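PDB 4YK3: BepE protein from Bartonella henselae str. Houston-1, which is an effector translocated by the VirB type IV secretion system, its BID domain, the part described here, probably taking part in recognition by the secretion machinery. Local coordinates for residues A36-Q39 / E40-W44; K56-M59 / Q60-L63; G88-C92 / G93-N97; F106-L109 / C110-L113. All blocks are in the same frame, centred on the assembly; numbering follows the deposited sequence.

The BID domain is a four-helix bundle topped with a hook, and its local contacts follow one another along the chain in numerical order. Contact 1 lies in helix 32-49, contact 2 in helix 56-64 and contact 4 in the long helix 97-129; contact 3 is the hairpin of strands 90-91 and 94-95 just before that long helix. Contact 1 lies between contacts 2 and 4: its centre is about 12 Å from that of contact 2, where Val41 CG1 packs 3.5 Å from Met59 SD, and about 9 Å from that of contact 4, which it also touches. The centre of contact 3 lies about 26 Å from that of the chain; the hairpin projects from the helical body.

Contact 1. Residues A36-Q39 / E40-W44; sequences AYQQ and EVMHW
Gln38 and Met42 lie one helical turn apart, and the Gln38 amide meets the thioether sulfur of Met42, with Gln38 NE2 3.1 Å from Met42 SD and the two side chains angled across each other. The Gln38 chain starts anti to the backbone N (chi1 -165°), and the bend at chi2 turns its amide alongside the helix; Met42, with CG anti to its carbonyl carbon (chi1 -64°), reaches back toward the N-terminal end to bring SD to it. Gln39 NE2 comes to Met42 SD at 3.7 Å, running alongside Met42, and donates a hydrogen bond to Gln38 OE1 at 2.6 Å, in the plane of that carbonyl.

A second set of polar links runs along the flank of Glu40. One water gives a hydrogen bond to Ala36 O at 2.5 Å and another, longer one to Glu40 OE1. The other carboxylate oxygen, Glu40 OE2, accepts from Trp44 NE1 at 3.2 Å on the anti side, 28° out of the carboxylate plane, while Glu40 CG lies at the edge of the indole. Over one face of the indole rests His43 CD2, 3.6 Å above the plane; Trp44 also stacks with His108 of helix 97-129.

Backbone bonds, such as Val41 N to Tyr37 O at 2.8 Å, hold these spacings. These are mainly i to i+4 contacts along helix 32-49, which packs on helices 56-64 and 97-129 in the four-helix bundle.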
loop_
_atom_site.group_PDB
_atom_site.type_symbol
_atom_site.label_atom_id
_atom_site.label_comp_id
_atom_site.label_asym_id
_atom_site.label_seq_id
_atom_site.Cartn_x
_atom_site.Cartn_y
_atom_site.Cartn_z
ATOM N N ALA A 36 0.136 -9.831 0.581
ATOM C CA ALA A 36 1.588 -9.734 0.508
ATOM C C ALA A 36 2.048 -8.290 0.311
ATOM O O ALA A 36 2.972 -7.824 0.984
ATOM C CB ALA A 36 2.117 -10.623 -0.617
ATOM N N TYR A 37 1.407 -7.578 -0.610
ATOM C CA TYR A 37 1.764 -6.182 -0.848
ATOM C C TYR A 37 1.391 -5.282 0.330
ATOM O O TYR A 37 2.118 -4.352 0.651
ATOM C CB TYR A 37 1.101 -5.664 -2.126
ATOM C CG TYR A 37 1.861 -6.040 -3.382
ATOM C CD1 TYR A 37 3.164 -5.618 -3.566
ATOM C CD2 TYR A 37 1.281 -6.821 -4.379
ATOM C CE1 TYR A 37 3.877 -5.955 -4.691
ATOM C CE2 TYR A 37 1.995 -7.155 -5.532
ATOM C CZ TYR A 37 3.293 -6.725 -5.672
ATOM O OH TYR A 37 4.031 -7.038 -6.786
ATOM N N GLN A 38 0.250 -5.556 0.956
ATOM C CA GLN A 38 -0.166 -4.822 2.140
ATOM C C GLN A 38 0.926 -4.885 3.201
ATOM O O GLN A 38 1.370 -3.848 3.711
ATOM C CB GLN A 38 -1.479 -5.384 2.684
ATOM C CG GLN A 38 -2.188 -4.492 3.699
ATOM C CD GLN A 38 -1.695 -4.712 5.107
ATOM O OE1 GLN A 38 -0.968 -5.668 5.370
ATOM N NE2 GLN A 38 -2.087 -3.828 6.027
ATOM N N GLN A 39 1.359 -6.103 3.522
ATOM C CA GLN A 39 2.463 -6.303 4.453
ATOM C C GLN A 39 3.744 -5.596 4.014
ATOM O O GLN A 39 4.500 -5.085 4.847
ATOM C CB GLN A 39 2.741 -7.785 4.642
ATOM C CG GLN A 39 1.663 -8.503 5.429
ATOM C CD GLN A 39 1.469 -7.906 6.812
ATOM O OE1 GLN A 39 2.298 -8.093 7.705
ATOM N NE2 GLN A 39 0.368 -7.183 6.997
ATOM N N GLU A 40 3.976 -5.563 2.706
ATOM C CA GLU A 40 5.145 -4.889 2.143
ATOM C C GLU A 40 5.086 -3.377 2.357
ATOM O O GLU A 40 6.072 -2.743 2.738
ATOM C CB GLU A 40 5.251 -5.196 0.647
ATOM C CG GLU A 40 6.602 -4.922 0.064
ATOM C CD GLU A 40 7.612 -5.982 0.437
ATOM O OE1 GLU A 40 7.177 -7.092 0.796
ATOM O OE2 GLU A 40 8.829 -5.696 0.371
ATOM N N VAL A 41 3.919 -2.800 2.079
ATOM C CA VAL A 41 3.693 -1.387 2.321
ATOM C C VAL A 41 3.961 -1.059 3.794
ATOM O O VAL A 41 4.617 -0.070 4.084
ATOM C CB VAL A 41 2.263 -0.984 1.898
ATOM C CG1 VAL A 41 1.904 0.416 2.414
ATOM C CG2 VAL A 41 2.131 -1.041 0.375
ATOM N N MET A 42 3.471 -1.888 4.720
ATOM C CA MET A 42 3.647 -1.569 6.138
ATOM C C MET A 42 5.118 -1.605 6.529
ATOM O O MET A 42 5.573 -0.795 7.345
ATOM C CB MET A 42 2.860 -2.528 7.033
ATOM C CG MET A 42 1.356 -2.433 6.848
ATOM S SD MET A 42 0.459 -3.611 7.865
ATOM C CE MET A 42 0.986 -3.129 9.514
ATOM N N HIS A 43 5.853 -2.561 5.970
ATOM C CA HIS A 43 7.278 -2.660 6.257
ATOM C C HIS A 43 7.987 -1.366 5.856
ATOM O O HIS A 43 8.743 -0.788 6.626
ATOM C CB HIS A 43 7.902 -3.848 5.526
ATOM C CG HIS A 43 9.396 -3.876 5.598
ATOM N ND1 HIS A 43 10.079 -4.351 6.697
ATOM C CD2 HIS A 43 10.338 -3.479 4.713
ATOM C CE1 HIS A 43 11.378 -4.251 6.483
ATOM N NE2 HIS A 43 11.563 -3.727 5.285
ATOM N N TRP A 44 7.732 -0.907 4.644
ATOM C CA TRP A 44 8.434 0.257 4.160
ATOM C C TRP A 44 7.893 1.546 4.794
ATOM O O TRP A 44 8.631 2.530 4.875
ATOM C CB TRP A 44 8.391 0.313 2.622
ATOM C CG TRP A 44 9.210 -0.805 2.008
ATOM C CD1 TRP A 44 8.726 -1.888 1.334
ATOM C CD2 TRP A 44 10.641 -0.980 2.064
ATOM N NE1 TRP A 44 9.748 -2.706 0.962
ATOM C CE2 TRP A 44 10.935 -2.184 1.394
ATOM C CE3 TRP A 44 11.693 -0.238 2.612
ATOM C CZ2 TRP A 44 12.246 -2.670 1.248
ATOM C CZ3 TRP A 44 12.988 -0.716 2.475
ATOM C CH2 TRP A 44 13.255 -1.915 1.788
HETATM O O HOH W 1 4.874 -9.118 1.891
#

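Contact 2. Residues K56-M59 / Q60-L63; sequences KEKM and QEVL
Glu61 folds back over the preceding turn of its helix to meet Glu57 and Lys58, and its side chain can be followed atom by atom. Glu61 CB sits 3.5 Å from Lys58 O. With CG anti to the carbonyl carbon (chi1 -81°), the chain runs toward the N-terminal end of the helix, and Glu61 CG comes 3.5 Å from Glu57 O, the carbonyl that also accepts the Glu61 backbone N-H. Beyond CG the chain is extended, and the carboxylate divides its contacts: Glu61 OE1 lies 3.7 Å from Lys58 CA, with Lys58 CG just beyond, and Glu61 OE2 lies 3.8 Å from Glu57 CG.

This is the outer side of helix 56-64 in the four-helix bundle; on the inner side Val62 packs against Leu72, and Met59 O accepts a hydrogen bond from Tyr116 OH. The carboxylates of Glu57 and Glu61 are almost parallel, their planes 5° apart, and like charges 4.7 Å apart (Glu57 OE1 to Glu61 OE2) probably repel somewhat. Lys58 NZ does not pair with Glu61; it is hydrogen-bonded to Gln75 of helix 69-78.

One residue back round the helix, a water bridges Lys56 and Gln60, donating to Lys56 O at 2.7 Å and accepting from Gln60 NE2 at 3.1 Å.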
loop_
_atom_site.group_PDB
_atom_site.type_symbol
_atom_site.label_atom_id
_atom_site.label_comp_id
_atom_site.label_asym_id
_atom_site.label_seq_id
_atom_site.Cartn_x
_atom_site.Cartn_y
_atom_site.Cartn_z
ATOM N N LYS A 56 -2.249 2.195 6.845
ATOM C CA LYS A 56 -3.133 1.041 7.021
ATOM C C LYS A 56 -4.595 1.349 6.698
ATOM O O LYS A 56 -5.255 0.603 5.947
ATOM C CB LYS A 56 -3.023 0.498 8.438
ATOM C CG LYS A 56 -1.794 -0.370 8.643
ATOM C CD LYS A 56 -1.937 -1.136 9.933
ATOM C CE LYS A 56 -3.249 -1.861 9.951
ATOM N NZ LYS A 56 -3.343 -2.799 11.110
ATOM N N GLU A 57 -5.084 2.448 7.252
ATOM C CA GLU A 57 -6.459 2.880 7.037
ATOM C C GLU A 57 -6.760 3.121 5.552
ATOM O O GLU A 57 -7.771 2.645 5.023
ATOM C CB GLU A 57 -6.729 4.146 7.846
ATOM C CG GLU A 57 -8.166 4.624 7.840
ATOM C CD GLU A 57 -8.427 5.642 8.938
ATOM O OE1 GLU A 57 -7.780 6.713 8.933
ATOM O OE2 GLU A 57 -9.262 5.353 9.821
ATOM N N LYS A 58 -5.873 3.842 4.876
ATOM C CA LYS A 58 -6.083 4.162 3.475
ATOM C C LYS A 58 -6.025 2.914 2.592
ATOM O O LYS A 58 -6.701 2.851 1.576
ATOM C CB LYS A 58 -5.066 5.198 2.995
ATOM C CG LYS A 58 -5.323 6.606 3.540
ATOM C CD LYS A 58 -4.908 7.690 2.554
ATOM C CE LYS A 58 -5.232 9.079 3.093
ATOM N NZ LYS A 58 -5.029 10.152 2.075
ATOM N N MET A 59 -5.215 1.931 2.968
ATOM C CA MET A 59 -5.161 0.699 2.199
ATOM C C MET A 59 -6.471 -0.072 2.352
ATOM O O MET A 59 -6.932 -0.697 1.400
ATOM C CB MET A 59 -3.968 -0.163 2.616
ATOM C CG MET A 59 -2.652 0.285 1.986
ATOM S SD MET A 59 -1.362 -0.932 2.241
ATOM C CE MET A 59 -1.112 -0.837 4.034
ATOM N N GLN A 60 -7.072 -0.007 3.540
ATOM C CA GLN A 60 -8.381 -0.619 3.754
ATOM C C GLN A 60 -9.412 0.111 2.915
ATOM O O GLN A 60 -10.294 -0.509 2.325
ATOM C CB GLN A 60 -8.789 -0.596 5.229
ATOM C CG GLN A 60 -8.007 -1.561 6.109
ATOM C CD GLN A 60 -8.170 -3.008 5.677
ATOM O OE1 GLN A 60 -9.279 -3.552 5.682
ATOM N NE2 GLN A 60 -7.063 -3.637 5.287
ATOM N N GLU A 61 -9.285 1.430 2.839
ATOM C CA GLU A 61 -10.244 2.226 2.083
ATOM C C GLU A 61 -10.188 1.881 0.607
ATOM O O GLU A 61 -11.216 1.833 -0.069
ATOM C CB GLU A 61 -9.996 3.718 2.297
ATOM C CG GLU A 61 -10.609 4.217 3.602
ATOM C CD GLU A 61 -10.065 5.562 4.058
ATOM O OE1 GLU A 61 -9.233 6.161 3.335
ATOM O OE2 GLU A 61 -10.478 6.013 5.145
ATOM N N VAL A 62 -8.987 1.603 0.115
ATOM C CA VAL A 62 -8.827 1.246 -1.278
ATOM C C VAL A 62 -9.532 -0.084 -1.594
ATOM O O VAL A 62 -10.122 -0.219 -2.656
ATOM C CB VAL A 62 -7.346 1.218 -1.651
ATOM C CG1 VAL A 62 -7.140 0.581 -3.014
ATOM C CG2 VAL A 62 -6.793 2.643 -1.630
ATOM N N LEU A 63 -9.507 -1.045 -0.675
ATOM C CA LEU A 63 -10.268 -2.282 -0.882
ATOM C C LEU A 63 -11.738 -1.986 -1.166
ATOM O O LEU A 63 -12.318 -2.578 -2.067
ATOM C CB LEU A 63 -10.156 -3.226 0.321
ATOM C CG LEU A 63 -8.824 -3.960 0.491
ATOM C CD1 LEU A 63 -8.921 -5.038 1.560
ATOM C CD2 LEU A 63 -8.383 -4.563 -0.838
HETATM O O HOH W 2 -4.471 -1.984 5.586
#

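Contact 3. Residues G88-C92 / G93-N97; sequences GRNLC and GLKTN
Leu91 and Leu94 close a two-residue beta hairpin, with a type I' turn whose corners are Cys92 and Gly93, both at positive phi. The hairpin stands at the surface directly before helix 97-129, whose N-cap position is taken by Thr96.

Backbone hydrogen bonds hold the two strands together. Leu91 and Leu94 form the antiparallel hydrogen-bonded pair: Leu91 N donates to Leu94 O at 2.8 Å, and Leu94 N returns a bond of the same length to Leu91 O. Further from the turn, Thr96 N gives a nearly straight bond of 3.0 Å to Arg89 O, an N-H...O angle of 171°. Into the non-hydrogen-bonded pair between these links, Asn90 with Lys95, weak CA-H...O contacts are fitted: Lys95 CA points its hydrogen at Arg89 O, and Asn90 CA at Leu94 O.

Side-chain hydrogen bonds reinforce both ends. At the turn, Asn90 OD1 takes the backbone N-H of Gly93, with Gly93 N at 2.9 Å from Asn90 OD1. The first torsion of Asn90 (chi1 -173°) swings the amide beside its own carbonyl carbon and on to the turn. At the open end Thr96 OG1 accepts from Arg89 N, and Gly88 CA lies 3.6 Å from Thr96 OG1, at a positive phi that suits a glycine.

On the face of Leu91 and Leu94, Arg89 CB meets Thr96 CG2 at 4.1 Å. On the Asn90 face the aliphatic chain of Lys95 crosses the amide of Asn90 before its ammonium forms a salt bridge with Glu103. Lys95 CE stops 3.6 Å from Asn90 ND2.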
loop_
_atom_site.group_PDB
_atom_site.type_symbol
_atom_site.label_atom_id
_atom_site.label_comp_id
_atom_site.label_asym_id
_atom_site.label_seq_id
_atom_site.Cartn_x
_atom_site.Cartn_y
_atom_site.Cartn_z
ATOM N N GLY A 88 13.714 9.924 11.249
ATOM C CA GLY A 88 14.982 10.582 11.498
ATOM C C GLY A 88 14.975 12.071 11.225
ATOM O O GLY A 88 13.920 12.704 11.195
ATOM N N ARG A 89 16.163 12.623 10.997
ATOM C CA ARG A 89 16.348 14.065 10.896
ATOM C C ARG A 89 17.410 14.399 9.856
ATOM O O ARG A 89 18.371 13.640 9.667
ATOM C CB ARG A 89 16.778 14.656 12.242
ATOM C CG ARG A 89 15.706 14.795 13.318
ATOM C CD ARG A 89 16.328 15.444 14.566
ATOM N NE ARG A 89 15.319 15.780 15.566
ATOM C CZ ARG A 89 15.027 15.001 16.597
ATOM N NH1 ARG A 89 15.677 13.855 16.767
ATOM N NH2 ARG A 89 14.095 15.368 17.463
ATOM N N ASN A 90 17.234 15.540 9.196
ATOM C CA ASN A 90 18.251 16.092 8.314
ATOM C C ASN A 90 18.705 17.430 8.891
ATOM O O ASN A 90 18.001 18.428 8.805
ATOM C CB ASN A 90 17.725 16.275 6.891
ATOM C CG ASN A 90 18.813 16.696 5.918
ATOM O OD1 ASN A 90 19.875 17.170 6.315
ATOM N ND2 ASN A 90 18.547 16.531 4.636
ATOM N N LEU A 91 19.893 17.432 9.477
ATOM C CA LEU A 91 20.413 18.596 10.162
ATOM C C LEU A 91 21.383 19.327 9.278
ATOM O O LEU A 91 22.569 18.991 9.237
ATOM C CB LEU A 91 21.085 18.177 11.463
ATOM C CG LEU A 91 20.010 17.524 12.329
ATOM C CD1 LEU A 91 20.561 17.091 13.653
ATOM C CD2 LEU A 91 18.858 18.510 12.532
ATOM N N CYS A 92 20.858 20.312 8.555
ATOM C CA CYS A 92 21.651 21.155 7.670
ATOM C C CYS A 92 22.449 20.326 6.664
ATOM O O CYS A 92 23.509 20.734 6.221
ATOM C CB CYS A 92 22.581 22.039 8.494
ATOM S SG CYS A 92 21.753 22.839 9.903
ATOM N N GLY A 93 21.936 19.155 6.307
ATOM C CA GLY A 93 22.639 18.304 5.365
ATOM C C GLY A 93 23.177 17.031 5.990
ATOM O O GLY A 93 23.497 16.077 5.279
ATOM N N LEU A 94 23.286 17.013 7.318
ATOM C CA LEU A 94 23.722 15.802 7.994
ATOM C C LEU A 94 22.516 14.934 8.268
ATOM O O LEU A 94 21.673 15.283 9.065
ATOM C CB LEU A 94 24.460 16.111 9.295
ATOM C CG LEU A 94 24.932 14.857 10.036
ATOM C CD1 LEU A 94 25.860 14.061 9.156
ATOM C CD2 LEU A 94 25.616 15.196 11.348
ATOM N N LYS A 95 22.424 13.802 7.586
ATOM C CA LYS A 95 21.281 12.909 7.763
ATOM C C LYS A 95 21.584 11.866 8.826
ATOM O O LYS A 95 22.636 11.248 8.804
ATOM C CB LYS A 95 20.924 12.252 6.439
ATOM C CG LYS A 95 20.609 13.293 5.382
ATOM C CD LYS A 95 20.456 12.711 3.994
ATOM C CE LYS A 95 20.246 13.842 3.007
ATOM N NZ LYS A 95 19.881 13.357 1.655
ATOM N N THR A 96 20.681 11.694 9.781
ATOM C CA THR A 96 20.860 10.655 10.788
ATOM C C THR A 96 20.625 9.323 10.106
ATOM O O THR A 96 20.128 9.289 8.985
ATOM C CB THR A 96 19.902 10.804 11.932
ATOM O OG1 THR A 96 18.570 10.622 11.428
ATOM C CG2 THR A 96 20.044 12.186 12.562
ATOM N N ASN A 97 20.955 8.226 10.770
ATOM C CA ASN A 97 20.839 6.917 10.149
ATOM C C ASN A 97 19.405 6.616 9.728
ATOM O O ASN A 97 19.165 6.118 8.641
ATOM C CB ASN A 97 21.353 5.828 11.092
ATOM C CG ASN A 97 22.842 5.614 10.963
ATOM O OD1 ASN A 97 23.406 5.745 9.874
ATOM N ND2 ASN A 97 23.492 5.293 12.071
#

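Contact 4. Residues F106-L109 / C110-L113; sequences FMHL and CQAL
Phe106 and Cys110 form a sulfur-aromatic contact one turn apart on helix 97-129, the longest helix of the four-helix bundle. Cys110 SG stands over one face of the Phe106 ring, 3.8 Å from its centroid and 21° off the normal, displaced toward the CE1-CZ edge; Phe106 CZ is the ring atom nearest Cys110 SG, at 3.6 Å. Two torsions bring them together: Phe106 has CG anti to its own N (chi1 -179°), which turns the ring up the helix, and Cys110 has SG beside its own N (chi1 -64°), which turns the sulfur back to meet it. Cys110 also packs on Ala77 of helix 69-78, so the pair lies beside that neighbour.

Round the helix, a second cluster is arranged by flat groups. His108 and Gln111 run side by side in the same direction, with the imidazole and amide planes 35° apart; the His108 ring stacks on Trp44 of helix 32-49. Met107 is angled across Gln111, and its methyl lies on a face of the His108 ring, Met107 CE 3.6 Å above the plane. The same methyl touches the Gln111 amide oxygen, with Met107 CE 3.3 Å from Gln111 OE1.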
loop_
_atom_site.group_PDB
_atom_site.type_symbol
_atom_site.label_atom_id
_atom_site.label_comp_id
_atom_site.label_asym_id
_atom_site.label_seq_id
_atom_site.Cartn_x
_atom_site.Cartn_y
_atom_site.Cartn_z
ATOM N N PHE A 106 12.422 4.954 0.311
ATOM C CA PHE A 106 11.286 5.631 -0.312
ATOM C C PHE A 106 10.857 4.979 -1.640
ATOM O O PHE A 106 9.666 4.763 -1.860
ATOM C CB PHE A 106 11.598 7.101 -0.545
ATOM C CG PHE A 106 10.461 7.859 -1.155
ATOM C CD1 PHE A 106 9.211 7.851 -0.550
ATOM C CD2 PHE A 106 10.639 8.582 -2.327
ATOM C CE1 PHE A 106 8.144 8.541 -1.095
ATOM C CE2 PHE A 106 9.573 9.284 -2.898
ATOM C CZ PHE A 106 8.325 9.268 -2.277
ATOM N N MET A 107 11.827 4.674 -2.508
ATOM C CA MET A 107 11.558 4.030 -3.794
ATOM C C MET A 107 10.849 2.701 -3.612
ATOM O O MET A 107 9.944 2.367 -4.367
ATOM C CB MET A 107 12.855 3.807 -4.583
ATOM C CG MET A 107 12.650 3.192 -5.976
ATOM S SD MET A 107 14.169 2.570 -6.792
ATOM C CE MET A 107 14.404 1.018 -5.917
ATOM N N HIS A 108 11.275 1.937 -2.615
ATOM C CA HIS A 108 10.673 0.648 -2.369
ATOM C C HIS A 108 9.255 0.824 -1.838
ATOM O O HIS A 108 8.381 0.003 -2.111
ATOM C CB HIS A 108 11.537 -0.158 -1.404
ATOM C CG HIS A 108 12.869 -0.515 -1.975
ATOM N ND1 HIS A 108 14.044 0.070 -1.552
ATOM C CD2 HIS A 108 13.208 -1.363 -2.975
ATOM C CE1 HIS A 108 15.052 -0.424 -2.249
ATOM N NE2 HIS A 108 14.572 -1.295 -3.116
ATOM N N LEU A 109 9.017 1.914 -1.114
ATOM C CA LEU A 109 7.687 2.140 -0.565
ATOM C C LEU A 109 6.734 2.433 -1.722
ATOM O O LEU A 109 5.627 1.904 -1.774
ATOM C CB LEU A 109 7.695 3.278 0.468
ATOM C CG LEU A 109 6.344 3.868 0.867
ATOM C CD1 LEU A 109 5.446 2.813 1.523
ATOM C CD2 LEU A 109 6.474 5.114 1.765
ATOM N N CYS A 110 7.186 3.250 -2.666
ATOM C CA CYS A 110 6.380 3.575 -3.842
ATOM C C CYS A 110 6.067 2.337 -4.709
ATOM O O CYS A 110 4.931 2.158 -5.145
ATOM C CB CYS A 110 7.092 4.637 -4.677
ATOM S SG CYS A 110 7.249 6.185 -3.760
ATOM N N GLN A 111 7.068 1.494 -4.931
ATOM C CA GLN A 111 6.879 0.222 -5.629
ATOM C C GLN A 111 5.888 -0.674 -4.907
ATOM O O GLN A 111 5.007 -1.235 -5.527
ATOM C CB GLN A 111 8.190 -0.547 -5.761
ATOM C CG GLN A 111 9.256 0.076 -6.613
ATOM C CD GLN A 111 10.438 -0.864 -6.787
ATOM O OE1 GLN A 111 11.589 -0.474 -6.603
ATOM N NE2 GLN A 111 10.151 -2.119 -7.115
ATOM N N ALA A 112 6.063 -0.834 -3.598
ATOM C CA ALA A 112 5.192 -1.701 -2.821
ATOM C C ALA A 112 3.757 -1.210 -2.907
ATOM O O ALA A 112 2.832 -2.005 -3.041
ATOM C CB ALA A 112 5.645 -1.764 -1.392
ATOM N N LEU A 113 3.589 0.107 -2.882
ATOM C CA LEU A 113 2.268 0.722 -2.924
ATOM C C LEU A 113 1.612 0.614 -4.295
ATOM O O LEU A 113 0.410 0.355 -4.394
ATOM C CB LEU A 113 2.363 2.187 -2.510
ATOM C CG LEU A 113 1.049 2.905 -2.198
ATOM C CD1 LEU A 113 0.264 2.184 -1.122
ATOM C CD2 LEU A 113 1.366 4.325 -1.732
#